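PDB 3M34: transketolase from Campylobacter jejuni, which is a dimeric enzyme of the thiamine diphosphate-dependent transketolase family, with its cofactor bound between two subunits. Local coordinates for residues A[369-374]-A[415-420]. Residues are numbered along the deposited sequence; the frame is centred on the assembly and turned at random.
Sequences GPSNKT and ATFFIF. With TPP (thiamine diphosphate), chain F.
N372, on the short helix 369-372, reaches across to the end of strand 411-417 and lays its carboxamide against the backbone there. Its CB starts toward the strand, and with CG anti to the carbonyl carbon (chi1 -61°) the amide passes alongside T416, CG resting against the T416 backbone. At the tip the two branches part: ND2 packs 3.3 Å from T416 CA and 3.6 Å from A415 CB, while OD1 lies 3.4 Å from T416 C and 3.5 Å from F417 CD1, oblique to that ring. OD1 accepts a hydrogen bond from T443 OG1 on the adjacent strand 439-443, so asparagine suits a buried site where one flat polar group must fit a strand and still find a partner. Next to the amide, methyl meets methyl: T374 CG2 lies 3.6 Å from A415 CB, and the small alanine lets both N372 and T374 come close. S371 is short enough for its CB to meet the edge of the F417 ring, 3.8 Å from CE1. F417 and F420 lead from the contact to the cofactor. F417 CE2 comes within 4.2 Å of C7' of thiamine diphosphate, and one face of F420 lies against the pyrimidine, N3' 3.3 Å above the ring plane and toward its rim, with I419 CG2 over the centre of its opposite face. H70, H259 and other residues of the second subunit also bind the cofactor. A phenylalanine ring lying nearly parallel against the aminopyrimidine is characteristic of the pyrimidine-binding domain of transketolases.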
# COMPACT_ATOMS: atom_id res chain seq x y z
N GLY A 369 -7.11 17.33 6.10
CA GLY A 369 -7.13 18.08 7.34
C GLY A 369 -8.52 18.39 7.89
O GLY A 369 -8.76 18.08 9.05
N PRO A 370 -9.38 19.00 7.10
CA PRO A 370 -10.72 19.35 7.54
C PRO A 370 -11.62 18.19 7.91
O PRO A 370 -12.56 18.41 8.66
CB PRO A 370 -11.32 20.08 6.34
CG PRO A 370 -10.26 20.39 5.45
CD PRO A 370 -9.11 19.53 5.75
N SER A 371 -11.38 17.02 7.30
CA SER A 371 -12.17 15.81 7.57
C SER A 371 -11.57 14.98 8.69
O SER A 371 -12.32 14.44 9.52
CB SER A 371 -12.31 14.93 6.31
OG SER A 371 -13.06 15.61 5.32
N ASN A 372 -10.23 14.83 8.71
CA ASN A 372 -9.56 14.11 9.79
C ASN A 372 -9.54 14.92 11.08
O ASN A 372 -9.22 14.36 12.14
CB ASN A 372 -8.09 13.75 9.45
CG ASN A 372 -7.94 12.83 8.24
OD1 ASN A 372 -8.84 11.94 7.92
ND2 ASN A 372 -6.79 12.95 7.59
N LYS A 373 -9.82 16.23 10.98
CA LYS A 373 -9.76 17.16 12.12
C LYS A 373 -8.34 17.29 12.71
O LYS A 373 -8.19 17.44 13.94
CB LYS A 373 -10.78 16.76 13.20
CG LYS A 373 -12.22 16.62 12.68
CD LYS A 373 -12.75 17.85 11.96
CE LYS A 373 -14.25 17.74 11.49
NZ LYS A 373 -15.22 17.98 12.63
N THR A 374 -7.35 17.43 11.83
CA THR A 374 -5.94 17.47 12.25
C THR A 374 -5.31 18.86 12.17
O THR A 374 -4.15 19.02 12.57
CB THR A 374 -5.11 16.49 11.44
OG1 THR A 374 -5.32 16.76 10.05
CG2 THR A 374 -5.50 15.06 11.81
N ALA A 415 -1.79 11.54 8.96
CA ALA A 415 -3.25 11.38 9.04
C ALA A 415 -3.90 11.12 7.69
O ALA A 415 -3.58 11.75 6.67
CB ALA A 415 -3.90 12.64 9.68
N THR A 416 -4.85 10.19 7.69
CA THR A 416 -5.71 9.98 6.56
C THR A 416 -6.98 9.23 7.05
O THR A 416 -7.09 8.90 8.21
CB THR A 416 -5.01 9.21 5.37
OG1 THR A 416 -5.90 9.14 4.20
CG2 THR A 416 -4.42 7.85 5.79
N PHE A 417 -7.86 8.91 6.11
CA PHE A 417 -8.98 7.97 6.41
C PHE A 417 -8.40 6.57 6.61
O PHE A 417 -7.44 6.12 5.96
CB PHE A 417 -10.01 7.85 5.28
CG PHE A 417 -10.80 9.12 4.96
CD1 PHE A 417 -11.11 10.06 5.95
CD2 PHE A 417 -11.24 9.35 3.65
CE1 PHE A 417 -11.85 11.19 5.64
CE2 PHE A 417 -11.98 10.50 3.32
CZ PHE A 417 -12.30 11.42 4.35
N PHE A 418 -9.01 5.82 7.53
CA PHE A 418 -8.50 4.52 7.86
C PHE A 418 -8.46 3.60 6.64
O PHE A 418 -7.53 2.83 6.51
CB PHE A 418 -9.37 3.90 8.96
CG PHE A 418 -8.86 2.64 9.61
CD1 PHE A 418 -7.52 2.34 9.77
CD2 PHE A 418 -9.77 1.75 10.19
CE1 PHE A 418 -7.10 1.22 10.44
CE2 PHE A 418 -9.35 0.67 10.88
CZ PHE A 418 -8.02 0.37 10.99
N ILE A 419 -9.43 3.71 5.72
CA ILE A 419 -9.38 2.88 4.49
C ILE A 419 -8.08 3.12 3.72
O ILE A 419 -7.50 2.18 3.16
CB ILE A 419 -10.64 3.05 3.60
CG1 ILE A 419 -10.64 2.01 2.47
CG2 ILE A 419 -10.79 4.44 3.13
CD1 ILE A 419 -10.39 0.58 2.92
N PHE A 420 -7.61 4.37 3.70
CA PHE A 420 -6.40 4.70 2.96
C PHE A 420 -5.14 4.54 3.72
O PHE A 420 -4.01 4.76 3.18
CB PHE A 420 -6.54 6.02 2.23
CG PHE A 420 -7.79 6.07 1.37
CD1 PHE A 420 -8.09 5.01 0.53
CD2 PHE A 420 -8.68 7.11 1.44
CE1 PHE A 420 -9.23 5.02 -0.23
CE2 PHE A 420 -9.81 7.12 0.67
CZ PHE A 420 -10.08 6.04 -0.16
N1' TPP F . -6.94 9.24 -0.67
C2' TPP F . -7.24 8.32 -1.64
CM2 TPP F . -6.21 7.25 -2.04
N3' TPP F . -8.49 8.30 -2.16
C4' TPP F . -9.41 9.19 -1.77
N4' TPP F . -10.65 9.15 -2.29
C5' TPP F . -9.10 10.19 -0.81
C6' TPP F . -7.83 10.14 -0.27
C7' TPP F . -10.11 11.25 -0.34
N3 TPP F . -10.34 12.27 -1.40
C2 TPP F . -11.42 12.23 -2.23
S1 TPP F . -11.28 13.47 -3.41
C5 TPP F . -9.94 14.19 -2.63
C4 TPP F . -9.53 13.32 -1.61
CM4 TPP F . -8.33 13.62 -0.74
C6 TPP F . -9.34 15.44 -3.18
C7 TPP F . -9.31 15.16 -4.64
O7 TPP F . -9.36 16.31 -5.26
PA TPP F . -9.61 16.37 -6.69
O1A TPP F . -8.68 17.53 -6.67
O2A TPP F . -9.04 15.09 -7.07
O3A TPP F . -11.03 16.53 -6.41
PB TPP F . -12.01 17.71 -6.95
O1B TPP F . -12.00 18.40 -5.61
O2B TPP F . -11.32 18.90 -7.70
O3B TPP F . -13.39 17.40 -7.05